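Local coordinates for putative Lipoprotein (PDB 3U24) that is of unknown function but binds zinc and calcium ions and belongs to a family grouped with the metallopeptidases, at residues 366-371 against 429-434. Numbering follows the deposited sequence. Where two conformers were deposited one is given.
Sequences PGPYDK and KSLFGN
Pro368 meets Ser430 and Leu431 where a type I beta turn, Gly367 to Asp370, lies against the short helix 427-432. The turn sits in the loop between strands 362-364 and 376-379. It is closed by a 3.1 Å backbone hydrogen bond from Asp370 N to Gly367 O. The tight part is the proline ring. Its CG lies 3.7 Å from CD2 of Leu431, and the two side chains meet at a slant. Leu427 of the same helix also touches Pro368. Leu431 holds CG beside its backbone N (chi1 -61°), and its CD2 branch is the part that reaches the turn. The Tyr369 ring packs more loosely, with CE2 4.4 Å from the same CD2. Its hydroxyl is hydrogen-bonded to Trp37 NE1 on helix 25-39. Leu431 also touches Trp37, which therefore neighbours both the turn and helix 427-432. A bound zinc ion lies about 8 Å from the Tyr369 side chain. The Ser430 side is the solvent side. There one exposed methylene still touches the proline. Ser430 OG hydrogen-bonds to O of Ser426, the residue just before the helix, while Ser430 CB rests 3.8 Å from Pro368 CB.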
loop_
_atom_site.group_PDB
_atom_site.type_symbol
_atom_site.label_atom_id
_atom_site.label_comp_id
_atom_site.label_asym_id
_atom_site.label_seq_id
_atom_site.Cartn_x
_atom_site.Cartn_y
_atom_site.Cartn_z
ATOM N N PRO A 366 11.726 -4.184 -9.662
ATOM C CA PRO A 366 12.482 -2.934 -9.797
ATOM C C PRO A 366 11.587 -1.730 -9.993
ATOM O O PRO A 366 10.551 -1.844 -10.647
ATOM C CB PRO A 366 13.322 -3.153 -11.070
ATOM C CG PRO A 366 12.649 -4.274 -11.794
ATOM C CD PRO A 366 12.015 -5.134 -10.744
ATOM N N GLY A 367 12.001 -0.591 -9.442
ATOM C CA GLY A 367 11.377 0.682 -9.756
ATOM C C GLY A 367 11.672 1.133 -11.185
ATOM O O GLY A 367 12.471 0.532 -11.884
ATOM N N PRO A 368 11.004 2.208 -11.625
ATOM C CA PRO A 368 11.118 2.766 -12.964
ATOM C C PRO A 368 12.517 3.236 -13.341
ATOM O O PRO A 368 12.840 3.258 -14.529
ATOM C CB PRO A 368 10.183 3.969 -12.924
ATOM C CG PRO A 368 10.068 4.330 -11.470
ATOM C CD PRO A 368 10.105 3.006 -10.766
ATOM N N TYR A 369 13.348 3.611 -12.376
ATOM C CA TYR A 369 14.716 4.019 -12.716
ATOM C C TYR A 369 15.749 2.899 -12.548
ATOM O O TYR A 369 16.932 3.095 -12.831
ATOM C CB TYR A 369 15.122 5.261 -11.929
ATOM C CG TYR A 369 14.305 6.486 -12.251
ATOM C CD1 TYR A 369 14.570 7.230 -13.372
ATOM C CD2 TYR A 369 13.265 6.899 -11.431
ATOM C CE1 TYR A 369 13.833 8.359 -13.677
ATOM C CE2 TYR A 369 12.523 8.043 -11.725
ATOM C CZ TYR A 369 12.820 8.770 -12.853
ATOM O OH TYR A 369 12.110 9.914 -13.186
ATOM N N ASP A 370 15.305 1.719 -12.124
ATOM C CA ASP A 370 16.194 0.590 -11.932
ATOM C C ASP A 370 16.055 -0.365 -13.115
ATOM O O ASP A 370 15.167 -1.210 -13.153
ATOM C CB ASP A 370 15.866 -0.104 -10.599
ATOM C CG ASP A 370 16.891 -1.197 -10.210
ATOM O OD1 ASP A 370 17.915 -1.418 -10.929
ATOM O OD2 ASP A 370 16.667 -1.832 -9.147
ATOM N N LYS A 371 16.955 -0.232 -14.076
ATOM C CA LYS A 371 16.927 -1.035 -15.309
ATOM C C LYS A 371 17.552 -2.439 -15.114
ATOM O O LYS A 371 17.186 -3.407 -15.795
ATOM C CB LYS A 371 17.663 -0.274 -16.437
ATOM C CG LYS A 371 17.120 1.123 -16.782
ATOM C CD LYS A 371 15.675 1.091 -17.293
ATOM C CE LYS A 371 14.658 1.350 -16.183
ATOM N NZ LYS A 371 13.352 0.679 -16.437
ATOM N N LYS A 429 2.757 6.244 -14.996
ATOM C CA LYS A 429 2.054 5.129 -14.374
ATOM C C LYS A 429 2.924 4.410 -13.384
ATOM O O LYS A 429 2.424 3.949 -12.369
ATOM C CB LYS A 429 1.561 4.100 -15.391
ATOM C CG LYS A 429 0.529 4.618 -16.366
ATOM C CD LYS A 429 -0.189 3.468 -17.075
ATOM C CE LYS A 429 0.737 2.674 -17.976
ATOM N NZ LYS A 429 -0.036 2.182 -19.139
ATOM N N SER A 430 4.214 4.281 -13.673
ATOM C CA SER A 430 5.112 3.599 -12.752
ATOM C C SER A 430 5.230 4.389 -11.450
ATOM O O SER A 430 5.170 3.815 -10.407
ATOM C CB SER A 430 6.488 3.369 -13.381
ATOM O OG SER A 430 6.378 2.456 -14.455
ATOM N N LEU A 431 5.302 5.716 -11.526
ATOM C CA LEU A 431 5.407 6.551 -10.336
ATOM C C LEU A 431 4.093 6.781 -9.617
ATOM O O LEU A 431 4.061 6.839 -8.394
ATOM C CB LEU A 431 6.005 7.902 -10.712
ATOM C CG LEU A 431 7.411 7.902 -11.314
ATOM C CD1 LEU A 431 7.792 9.293 -11.855
ATOM C CD2 LEU A 431 8.429 7.423 -10.299
ATOM N N PHE A 432 2.997 6.947 -10.347
ATOM C CA PHE A 432 1.772 7.443 -9.722
ATOM C C PHE A 432 0.579 6.610 -10.018
ATOM O O PHE A 432 -0.525 7.127 -10.044
ATOM C CB PHE A 432 1.457 8.859 -10.176
ATOM C CG PHE A 432 2.593 9.778 -10.024
ATOM C CD1 PHE A 432 3.115 10.019 -8.785
ATOM C CD2 PHE A 432 3.150 10.378 -11.103
ATOM C CE1 PHE A 432 4.197 10.852 -8.630
ATOM C CE2 PHE A 432 4.229 11.225 -10.970
ATOM C CZ PHE A 432 4.776 11.437 -9.733
ATOM N N GLY A 433 0.792 5.312 -10.162
ATOM C CA GLY A 433 -0.278 4.386 -10.521
ATOM C C GLY A 433 -1.230 4.122 -9.380
ATOM O O GLY A 433 -0.960 4.482 -8.267
ATOM N N ASN A 434 -2.337 3.462 -9.672
ATOM C CA ASN A 434 -3.453 3.363 -8.724
ATOM C C ASN A 434 -3.377 2.100 -7.926
ATOM O O ASN A 434 -3.482 1.029 -8.467
ATOM C CB ASN A 434 -4.763 3.441 -9.526
ATOM C CG ASN A 434 -5.984 3.462 -8.674
ATOM O OD1 ASN A 434 -6.651 2.441 -8.515
ATOM N ND2 ASN A 434 -6.311 4.620 -8.137
#